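Local atomic coordinates of GCN5-related N-acetyltransferase (Streptococcus suis, PDB entry 3G3S), a protein that probably transfers an acetyl group from acetyl-coenzyme A to an amine, as GNAT-family enzymes do. Residues L64-I67 against C68-K71; E88-G91 against D92-F96; N132-E135 against T136-E140; G148-D152 against V153-L157. All coordinates share one frame; numbering follows the deposited sequence. Where two conformers were deposited one is given.

Overall arrangement
The four contacts are local ones, met in series along the chain, and they form two pairs in helices and turns packed around one mixed sheet. Interactions 1 and 2 belong to the ends of helices 62-68 and 80-90. Their centres are about 13 Å apart, and a probable hydrogen bond between Glu69 OE2 and Tyr90 OH joins them. Interactions 3 and 4 belong to the successive helices 131-139 and 153-159. Their centres are about 11 Å apart, and Tyr134 touches Asp152, Val153 and Phe156. Between the pairs, centres lie about 24 to 34 Å apart and nothing touches. The pairs thus mark two separate regions of the GNAT-family chain.

Interaction 1. Residues L64-I67 against C68-K71; sequences LLKI and CEGK
The last turn of helix 62-68 leads into a type II beta turn from Cys68 to Lys71, and Lys71 reaches back to Ile67. Lys71 NZ donates to Ile67 O at 2.9 Å and meets it nearly along the C=O axis. The lysine chain is extended as far as CE and then bends (chi4 61°), which carries the amino group onto the carbonyl. Two backbone bonds lie beside it: Cys68 N to Leu65 O and Glu69 N to Lys66 O, each 3.0 Å long. A water lies within bonding distance of both Lys66 O and Glu69 O. The side chains of Lys66 and Glu69 run side by side, with Lys66 CG 3.8 Å from Glu69 OE2. Their charged ends stay apart, and Glu69 OE2 bonds to Tyr90 OH instead. On the buried side, Cys68 SG rests 3.6 Å from Leu64 O, and the cysteine packs against Leu44, Ile73 and Leu75 of the sheet. Gly70, with positive phi, takes the third place of the turn. The carbonyl end of a helix carries partial negative charge, so the Lys71 amino group placed there is probably favourable.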
loop_
_atom_site.group_PDB
_atom_site.type_symbol
_atom_site.label_atom_id
_atom_site.label_comp_id
_atom_site.label_asym_id
_atom_site.label_seq_id
_atom_site.Cartn_x
_atom_site.Cartn_y
_atom_site.Cartn_z
ATOM N N LEU A 64 -13.552 18.833 12.081
ATOM C CA LEU A 64 -13.329 18.124 10.830
ATOM C C LEU A 64 -14.319 18.587 9.726
ATOM O O LEU A 64 -13.977 18.658 8.538
ATOM C CB LEU A 64 -13.393 16.602 11.058
ATOM C CG LEU A 64 -12.261 15.955 11.884
ATOM C CD1 LEU A 64 -12.473 14.445 12.025
ATOM C CD2 LEU A 64 -10.862 16.253 11.289
ATOM N N LEU A 65 -15.552 18.868 10.120
ATOM C CA LEU A 65 -16.569 19.421 9.208
ATOM C C LEU A 65 -16.107 20.775 8.664
ATOM O O LEU A 65 -16.326 21.125 7.495
ATOM C CB LEU A 65 -17.906 19.575 9.926
ATOM C CG LEU A 65 -18.543 18.282 10.440
ATOM C CD1 LEU A 65 -19.806 18.472 11.236
ATOM C CD2 LEU A 65 -18.831 17.359 9.223
ATOM N N LYS A 66 -15.452 21.555 9.513
ATOM C CA LYS A 66 -14.963 22.861 9.063
ATOM C C LYS A 66 -13.976 22.775 7.911
ATOM O O LYS A 66 -14.002 23.616 7.007
ATOM C CB LYS A 66 -14.322 23.623 10.215
ATOM C CG LYS A 66 -15.349 24.053 11.231
ATOM C CD LYS A 66 -14.728 24.853 12.354
ATOM C CE LYS A 66 -15.798 25.336 13.326
ATOM N NZ LYS A 66 -15.263 26.410 14.223
ATOM N N ILE A 67 -13.133 21.742 7.932
ATOM C CA ILE A 67 -12.156 21.511 6.887
ATOM C C ILE A 67 -12.863 21.287 5.552
ATOM O O ILE A 67 -12.313 21.587 4.493
ATOM C CB ILE A 67 -11.272 20.257 7.190
ATOM C CG1 ILE A 67 -10.467 20.416 8.474
ATOM C CG2 ILE A 67 -10.307 19.970 6.041
ATOM C CD1 ILE A 67 -9.709 19.174 8.849
ATOM N N CYS A 68 -14.074 20.756 5.592
ATOM C CA CYS A 68 -14.844 20.512 4.387
ATOM C C CYS A 68 -15.585 21.716 3.849
ATOM O O CYS A 68 -16.074 21.672 2.735
ATOM C CB CYS A 68 -15.863 19.406 4.656
ATOM S SG CYS A 68 -15.099 17.877 5.190
ATOM N N GLU A 69 -15.671 22.784 4.636
ATOM C CA GLU A 69 -16.454 23.952 4.232
ATOM C C GLU A 69 -15.822 24.676 3.070
ATOM O O GLU A 69 -14.609 24.713 2.953
ATOM C CB GLU A 69 -16.608 24.919 5.396
ATOM C CG GLU A 69 -17.486 24.401 6.480
ATOM C CD GLU A 69 -17.519 25.319 7.689
ATOM O OE1 GLU A 69 -16.999 26.425 7.574
ATOM O OE2 GLU A 69 -18.039 24.924 8.750
ATOM N N GLY A 70 -16.662 25.251 2.215
ATOM C CA GLY A 70 -16.189 25.995 1.066
ATOM C C GLY A 70 -15.605 25.160 -0.065
ATOM O O GLY A 70 -14.838 25.683 -0.892
ATOM N N LYS A 71 -15.954 23.876 -0.101
ATOM C CA LYS A 71 -15.499 22.977 -1.154
ATOM C C LYS A 71 -16.677 22.344 -1.865
ATOM O O LYS A 71 -17.735 22.141 -1.282
ATOM C CB LYS A 71 -14.621 21.873 -0.574
ATOM C CG LYS A 71 -13.340 22.352 0.024
ATOM C CD LYS A 71 -12.573 21.177 0.591
ATOM C CE LYS A 71 -11.203 21.566 0.994
ATOM N NZ LYS A 71 -11.200 22.609 2.063
HETATM O O HOH W 1 -12.749 25.005 5.018
#

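Interaction 2. Residues E88-G91 against D92-F96; sequences EVYG and DGVRF
Tyr90 and Gly93 hold the short 3-10 turn that takes the chain from helix 80-90 into strand 94-102. Gly93 N donates to Tyr90 O, three residues back, at 2.7 Å. The N-H points at the oxygen with an angle of 152°, and the donor is tilted 32° from the carbonyl plane.

The tight part of the contact lies on the inner side of the turn. Val94 CG1 sits 3.8 Å from Tyr90 CB and approaches the ring obliquely near CG. The two side chains cross at about a right angle. The other methyl, Val94 CG2, comes to 3.3 Å from Gly91 O, and the valine thus fills the inside of the turn with both branches. Val89 CG1 lies over the centre of one face of the Tyr90 ring, 3.5 Å above its plane.

The outer side is much looser. Gly91 is exposed there and leaves the helix with positive phi, a conformation that suits glycine. Asp92 is exposed too. Its CB touches Gly91 C at 3.8 Å, but the CB itself leaves the backbone away from the helix end.

The turn is seated between helix 62-68 and the C-terminal strand 239-248. With chi1 -60°, Tyr90 sets CG beside its own backbone N, and the ring leads away from the turn toward these neighbours. Its hydroxyl bonds to Glu69, just after helix 62-68, and the ring makes an edge-to-face pair with Trp248. Val94 packs on Tyr246 and Trp248, and the backbone of Gly93 pairs with Arg249.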
loop_
_atom_site.group_PDB
_atom_site.type_symbol
_atom_site.label_atom_id
_atom_site.label_comp_id
_atom_site.label_asym_id
_atom_site.label_seq_id
_atom_site.Cartn_x
_atom_site.Cartn_y
_atom_site.Cartn_z
ATOM N N GLU A 88 -27.414 19.477 12.540
ATOM C CA GLU A 88 -27.486 20.432 13.628
ATOM C C GLU A 88 -26.673 21.688 13.356
ATOM O O GLU A 88 -27.152 22.818 13.559
ATOM C CB GLU A 88 -26.991 19.787 14.925
ATOM C CG GLU A 88 -26.897 20.770 16.092
ATOM C CD GLU A 88 -26.545 20.090 17.377
ATOM O OE1 GLU A 88 -27.472 19.547 18.016
ATOM O OE2 GLU A 88 -25.356 20.121 17.744
ATOM N N VAL A 89 -25.431 21.493 12.941
ATOM C CA VAL A 89 -24.524 22.616 12.706
ATOM C C VAL A 89 -24.895 23.485 11.498
ATOM O O VAL A 89 -24.773 24.710 11.561
ATOM C CB VAL A 89 -23.073 22.149 12.533
ATOM C CG1 VAL A 89 -22.164 23.330 12.085
ATOM C CG2 VAL A 89 -22.526 21.483 13.817
ATOM N N TYR A 90 -25.369 22.877 10.417
ATOM C CA TYR A 90 -25.592 23.586 9.150
ATOM C C TYR A 90 -27.046 23.794 8.699
ATOM O O TYR A 90 -27.291 24.561 7.769
ATOM C CB TYR A 90 -24.805 22.884 8.030
ATOM C CG TYR A 90 -23.309 22.841 8.281
ATOM C CD1 TYR A 90 -22.501 23.961 8.063
ATOM C CD2 TYR A 90 -22.697 21.691 8.768
ATOM C CE1 TYR A 90 -21.131 23.929 8.322
ATOM C CE2 TYR A 90 -21.325 21.652 9.009
ATOM C CZ TYR A 90 -20.550 22.765 8.801
ATOM O OH TYR A 90 -19.197 22.686 9.044
ATOM N N GLY A 91 -27.996 23.124 9.334
ATOM C CA GLY A 91 -29.394 23.333 9.029
ATOM C C GLY A 91 -29.665 23.271 7.565
ATOM O O GLY A 91 -29.319 22.269 6.923
ATOM N N ASP A 92 -30.223 24.348 7.017
ATOM C CA ASP A 92 -30.584 24.398 5.581
ATOM C C ASP A 92 -29.381 24.550 4.654
ATOM O O ASP A 92 -29.554 24.519 3.440
ATOM C CB ASP A 92 -31.601 25.526 5.272
ATOM C CG ASP A 92 -32.985 25.255 5.840
ATOM O OD1 ASP A 92 -33.368 24.067 6.006
ATOM O OD2 ASP A 92 -33.699 26.252 6.105
ATOM N N GLY A 93 -28.187 24.713 5.225
ATOM C CA GLY A 93 -26.936 24.821 4.472
ATOM C C GLY A 93 -26.375 23.504 3.925
ATOM O O GLY A 93 -25.326 23.506 3.288
ATOM N N VAL A 94 -27.053 22.394 4.214
ATOM C CA VAL A 94 -26.698 21.094 3.668
ATOM C C VAL A 94 -27.904 20.470 2.998
ATOM O O VAL A 94 -29.016 20.626 3.492
ATOM C CB VAL A 94 -26.153 20.117 4.750
ATOM C CG1 VAL A 94 -24.712 20.460 5.123
ATOM C CG2 VAL A 94 -27.075 20.066 5.961
ATOM N N ARG A 95 -27.683 19.805 1.854
ATOM C CA ARG A 95 -28.704 19.029 1.155
ATOM C C ARG A 95 -28.415 17.571 1.490
ATOM O O ARG A 95 -27.306 17.108 1.268
ATOM C CB ARG A 95 -28.634 19.193 -0.367
ATOM C CG ARG A 95 -29.684 18.340 -1.178
ATOM C CD ARG A 95 -29.518 18.455 -2.717
ATOM N NE ARG A 95 -28.414 17.662 -3.315
ATOM C CZ ARG A 95 -28.532 16.428 -3.839
ATOM N NH1 ARG A 95 -29.703 15.787 -3.854
ATOM N NH2 ARG A 95 -27.467 15.811 -4.369
ATOM N N PHE A 96 -29.423 16.883 1.998
ATOM C CA PHE A 96 -29.346 15.505 2.390
ATOM C C PHE A 96 -29.824 14.685 1.226
ATOM O O PHE A 96 -30.814 15.033 0.634
ATOM C CB PHE A 96 -30.267 15.271 3.595
ATOM C CG PHE A 96 -30.511 13.815 3.917
ATOM C CD1 PHE A 96 -29.488 13.030 4.471
ATOM C CD2 PHE A 96 -31.763 13.234 3.684
ATOM C CE1 PHE A 96 -29.697 11.701 4.777
ATOM C CE2 PHE A 96 -31.993 11.905 3.999
ATOM C CZ PHE A 96 -30.957 11.135 4.550
#

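Interaction 3. Residues N132-E135 against T136-E140; sequences NLYE and TCLVE
Asn132, Leu133, Tyr134 and Glu135 face the next turn of the same helix, 131-139. The backbone bonds come first. Cys137 N donates to Leu133 O at 2.8 Å, and Leu138 N to Tyr134 O at 3.2 Å. Thr136 N reaches Asn132 O, also 3.2 Å away. The last bond, Val139 N to Glu135 O, is weak at 3.4 Å. The regular i to i+4 pattern therefore slackens as the helix nears its end.

One polar side chain joins this pattern. Thr136 OG1 lies 3.1 Å from Asn132 O, and the threonine hydroxyl may bond there, although its proton has another acceptor within reach. Its chi1 of -56° places OG1 beside the backbone N, which folds the hydroxyl back along the preceding turn.

The apolar contact is between Tyr134 and Leu138. Leu138 CD1 meets Tyr134 CE1 at 3.7 Å, and the two side chains cross obliquely. A chi1 of 170° projects the tyrosine ring out from the helix, and this brings CE1 within reach of the leucine methyl.

Two contacts are mixed in kind. Glu135 CD lies at the edge of the Tyr134 ring, in its plane. Val139 CG1 comes close to Glu135 O, 3.2 Å from it.

Outside the helix, Tyr134 and Leu138 pack on Val147, while Leu133 and Cys137 lie on Val164 of the sheet. Tyr134 and Cys137 are the buried residues of the contact. The chemistry is therefore graded rather than sharply divided: the Glu135 carboxylate lies at the margin of the apolar patch formed by Tyr134 and Leu138.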
loop_
_atom_site.group_PDB
_atom_site.type_symbol
_atom_site.label_atom_id
_atom_site.label_comp_id
_atom_site.label_asym_id
_atom_site.label_seq_id
_atom_site.Cartn_x
_atom_site.Cartn_y
_atom_site.Cartn_z
ATOM N N ASN A 132 -3.702 14.601 -24.774
ATOM C CA ASN A 132 -4.533 15.656 -25.371
ATOM C C ASN A 132 -5.984 15.624 -24.905
ATOM O O ASN A 132 -6.569 16.675 -24.658
ATOM C CB ASN A 132 -4.438 15.628 -26.908
ATOM C CG ASN A 132 -3.116 16.187 -27.425
ATOM O OD1 ASN A 132 -2.196 16.481 -26.654
ATOM N ND2 ASN A 132 -3.024 16.352 -28.741
ATOM N N LEU A 133 -6.562 14.433 -24.782
ATOM C CA LEU A 133 -7.931 14.295 -24.279
ATOM C C LEU A 133 -8.028 14.659 -22.819
ATOM O O LEU A 133 -9.047 15.188 -22.405
ATOM C CB LEU A 133 -8.455 12.904 -24.542
ATOM C CG LEU A 133 -8.700 12.681 -26.033
ATOM C CD1 LEU A 133 -8.998 11.234 -26.327
ATOM C CD2 LEU A 133 -9.837 13.572 -26.506
ATOM N N TYR A 134 -6.977 14.381 -22.050
ATOM C CA TYR A 134 -6.912 14.849 -20.664
ATOM C C TYR A 134 -7.250 16.350 -20.640
ATOM O O TYR A 134 -8.174 16.790 -19.950
ATOM C CB TYR A 134 -5.518 14.587 -20.079
ATOM C CG TYR A 134 -5.229 15.243 -18.733
ATOM C CD1 TYR A 134 -4.702 16.520 -18.674
ATOM C CD2 TYR A 134 -5.465 14.571 -17.533
ATOM C CE1 TYR A 134 -4.438 17.134 -17.470
ATOM C CE2 TYR A 134 -5.210 15.182 -16.309
ATOM C CZ TYR A 134 -4.686 16.460 -16.293
ATOM O OH TYR A 134 -4.421 17.111 -15.114
ATOM N N GLU A 135 -6.543 17.130 -21.441
ATOM C CA GLU A 135 -6.755 18.574 -21.446
ATOM C C GLU A 135 -8.166 18.962 -21.899
ATOM O O GLU A 135 -8.782 19.873 -21.340
ATOM C CB GLU A 135 -5.659 19.267 -22.288
ATOM C CG GLU A 135 -4.205 19.112 -21.716
ATOM C CD GLU A 135 -3.965 19.822 -20.353
ATOM O OE1 GLU A 135 -4.725 20.765 -20.017
ATOM O OE2 GLU A 135 -2.993 19.439 -19.637
ATOM N N THR A 136 -8.694 18.242 -22.890
ATOM C CA THR A 136 -10.025 18.505 -23.406
ATOM C C THR A 136 -11.059 18.249 -22.313
ATOM O O THR A 136 -12.009 19.002 -22.202
ATOM C CB THR A 136 -10.329 17.633 -24.647
ATOM O OG1 THR A 136 -9.314 17.850 -25.629
ATOM C CG2 THR A 136 -11.681 17.978 -25.272
ATOM N N CYS A 137 -10.870 17.186 -21.521
ATOM C CA CYS A 137 -11.804 16.862 -20.416
ATOM C C CYS A 137 -11.832 17.946 -19.339
ATOM O O CYS A 137 -12.880 18.248 -18.760
ATOM C CB CYS A 137 -11.456 15.538 -19.762
ATOM S SG CYS A 137 -11.863 14.127 -20.765
ATOM N N LEU A 138 -10.674 18.530 -19.071
ATOM C CA LEU A 138 -10.605 19.602 -18.058
ATOM C C LEU A 138 -11.338 20.891 -18.429
ATOM O O LEU A 138 -11.760 21.608 -17.529
ATOM C CB LEU A 138 -9.173 19.968 -17.744
ATOM C CG LEU A 138 -8.351 19.041 -16.888
ATOM C CD1 LEU A 138 -6.974 19.685 -16.786
ATOM C CD2 LEU A 138 -8.967 18.781 -15.494
ATOM N N VAL A 139 -11.517 21.167 -19.718
ATOM C CA VAL A 139 -12.100 22.442 -20.148
ATOM C C VAL A 139 -13.599 22.639 -19.831
ATOM O O VAL A 139 -14.013 23.752 -19.518
ATOM C CB VAL A 139 -11.806 22.746 -21.660
ATOM C CG1 VAL A 139 -10.326 22.594 -21.915
ATOM C CG2 VAL A 139 -12.580 21.857 -22.607
ATOM N N GLU A 140 -14.404 21.587 -19.902
ATOM C CA GLU A 140 -15.817 21.716 -19.581
ATOM C C GLU A 140 -16.100 21.208 -18.182
ATOM O O GLU A 140 -15.536 20.203 -17.736
ATOM C CB GLU A 140 -16.669 20.948 -20.584
ATOM C CG GLU A 140 -16.610 21.483 -22.002
ATOM C CD GLU A 140 -17.166 22.880 -22.118
ATOM O OE1 GLU A 140 -18.005 23.266 -21.272
ATOM O OE2 GLU A 140 -16.770 23.596 -23.059
#

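Interaction 4. Residues G148-D152 against V153-L157; sequences GNYID and VEQFL
The backbone comes out of the 148-152 loop and enters helix 153-159, with Phe156 N bonded to Asp152 O at 3.0 Å. Asp152 is the N-cap of this helix. Its OD1 accepts from Gln155 N at 2.8 Å, with the N-H nearly straight at 170°. A chi1 of 56° puts the carboxylate between the backbone N and the carbonyl carbon, where it can turn over the helix start. Its negative charge there is probably favoured by the partial positive charge of that end.

Gln155 answers with a bond in the other direction. Its OE1 takes the N-H of Ile151 at 2.6 Å, almost straight, though the donor is tilted from the amide carbonyl plane. The glutamine chain is extended, and Ile151 CG1 lies against the amide, 3.3 Å from OE1. The loop and the first turn are thus tied by two reciprocal side-chain acceptors, each taking a backbone N-H of the other segment.

Glu154 turns outward to a salt bridge with Arg131 of helix 131-139. Tyr150 OH bonds to Ser180, so this ring is held at its far end as well. Tyr150 and Phe156 form a T-shaped pair with ring centroids 5.3 Å apart and planes at 88°. The edge of Phe156 points at the Tyr150 face, with Phe156 CD1 offset toward the rim and 3.7 Å from Tyr150 CD1.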
loop_
_atom_site.group_PDB
_atom_site.type_symbol
_atom_site.label_atom_id
_atom_site.label_comp_id
_atom_site.label_asym_id
_atom_site.label_seq_id
_atom_site.Cartn_x
_atom_site.Cartn_y
_atom_site.Cartn_z
ATOM N N GLY A 148 -9.791 15.405 -13.474
ATOM C CA GLY A 148 -9.405 16.544 -12.617
ATOM C C GLY A 148 -8.939 16.294 -11.207
ATOM O O GLY A 148 -8.433 17.215 -10.554
ATOM N N ASN A 149 -9.120 15.083 -10.701
ATOM C CA ASN A 149 -8.677 14.788 -9.358
ATOM C C ASN A 149 -7.203 14.462 -9.297
ATOM O O ASN A 149 -6.636 14.452 -8.225
ATOM C CB ASN A 149 -9.508 13.656 -8.774
ATOM C CG ASN A 149 -10.908 14.083 -8.521
ATOM O OD1 ASN A 149 -11.141 15.048 -7.791
ATOM N ND2 ASN A 149 -11.853 13.409 -9.144
ATOM N N TYR A 150 -6.588 14.215 -10.446
ATOM C CA TYR A 150 -5.179 13.908 -10.500
ATOM C C TYR A 150 -4.401 15.242 -10.504
ATOM O O TYR A 150 -4.902 16.248 -10.970
ATOM C CB TYR A 150 -4.883 12.976 -11.688
ATOM C CG TYR A 150 -5.503 11.615 -11.425
ATOM C CD1 TYR A 150 -6.868 11.421 -11.584
ATOM C CD2 TYR A 150 -4.743 10.547 -10.940
ATOM C CE1 TYR A 150 -7.480 10.189 -11.312
ATOM C CE2 TYR A 150 -5.355 9.299 -10.660
ATOM C CZ TYR A 150 -6.736 9.149 -10.856
ATOM O OH TYR A 150 -7.404 7.983 -10.574
ATOM N N ILE A 151 -3.188 15.241 -9.945
ATOM C CA ILE A 151 -2.389 16.472 -9.824
ATOM C C ILE A 151 -2.034 17.079 -11.164
ATOM O O ILE A 151 -1.963 18.278 -11.280
ATOM C CB ILE A 151 -1.069 16.260 -9.024
ATOM C CG1 ILE A 151 -1.350 15.741 -7.595
ATOM C CG2 ILE A 151 -0.278 17.551 -9.009
ATOM C CD1 ILE A 151 -2.506 16.445 -6.815
ATOM N N ASP A 152 -1.791 16.238 -12.164
ATOM C CA ASP A 152 -1.468 16.683 -13.516
ATOM C C ASP A 152 -1.625 15.509 -14.461
ATOM O O ASP A 152 -1.918 14.398 -14.022
ATOM C CB ASP A 152 -0.050 17.245 -13.589
ATOM C CG ASP A 152 1.007 16.274 -13.098
ATOM O OD1 ASP A 152 0.761 15.054 -13.013
ATOM O OD2 ASP A 152 2.125 16.747 -12.814
ATOM N N VAL A 153 -1.418 15.757 -15.750
ATOM C CA VAL A 153 -1.533 14.728 -16.792
ATOM C C VAL A 153 -0.620 13.510 -16.550
ATOM O O VAL A 153 -0.977 12.357 -16.831
ATOM C CB VAL A 153 -1.278 15.357 -18.190
ATOM C CG1 VAL A 153 0.130 15.915 -18.282
ATOM C CG2 VAL A 153 -1.553 14.353 -19.306
ATOM N N GLU A 154 0.555 13.784 -16.003
ATOM C CA GLU A 154 1.552 12.782 -15.728
ATOM C C GLU A 154 1.024 11.804 -14.681
ATOM O O GLU A 154 1.093 10.584 -14.861
ATOM C CB GLU A 154 2.843 13.457 -15.214
ATOM C CG GLU A 154 3.370 14.637 -16.083
ATOM C CD GLU A 154 3.782 14.198 -17.452
ATOM O OE1 GLU A 154 3.804 12.970 -17.692
ATOM O OE2 GLU A 154 4.129 15.069 -18.276
ATOM N N GLN A 155 0.496 12.336 -13.586
ATOM C CA GLN A 155 -0.107 11.490 -12.571
ATOM C C GLN A 155 -1.334 10.745 -13.147
ATOM O O GLN A 155 -1.496 9.536 -12.930
ATOM C CB GLN A 155 -0.497 12.313 -11.359
ATOM C CG GLN A 155 -0.703 11.454 -10.127
ATOM C CD GLN A 155 -1.276 12.206 -8.952
ATOM O OE1 GLN A 155 -2.281 12.919 -9.071
ATOM N NE2 GLN A 155 -0.699 11.978 -7.789
ATOM N N PHE A 156 -2.184 11.435 -13.910
ATOM C CA PHE A 156 -3.348 10.759 -14.467
ATOM C C PHE A 156 -2.919 9.604 -15.346
ATOM O O PHE A 156 -3.438 8.514 -15.214
ATOM C CB PHE A 156 -4.249 11.669 -15.287
ATOM C CG PHE A 156 -5.383 10.924 -15.914
ATOM C CD1 PHE A 156 -6.501 10.604 -15.158
ATOM C CD2 PHE A 156 -5.310 10.488 -17.236
ATOM C CE1 PHE A 156 -7.547 9.882 -15.689
ATOM C CE2 PHE A 156 -6.363 9.762 -17.794
ATOM C CZ PHE A 156 -7.472 9.436 -17.001
ATOM N N LEU A 157 -1.967 9.835 -16.240
ATOM C CA LEU A 157 -1.516 8.748 -17.117
ATOM C C LEU A 157 -0.811 7.628 -16.338
ATOM O O LEU A 157 -0.921 6.472 -16.678
ATOM C CB LEU A 157 -0.608 9.297 -18.234
ATOM C CG LEU A 157 -1.285 10.128 -19.321
ATOM C CD1 LEU A 157 -0.277 10.639 -20.331
ATOM C CD2 LEU A 157 -2.370 9.319 -20.021
#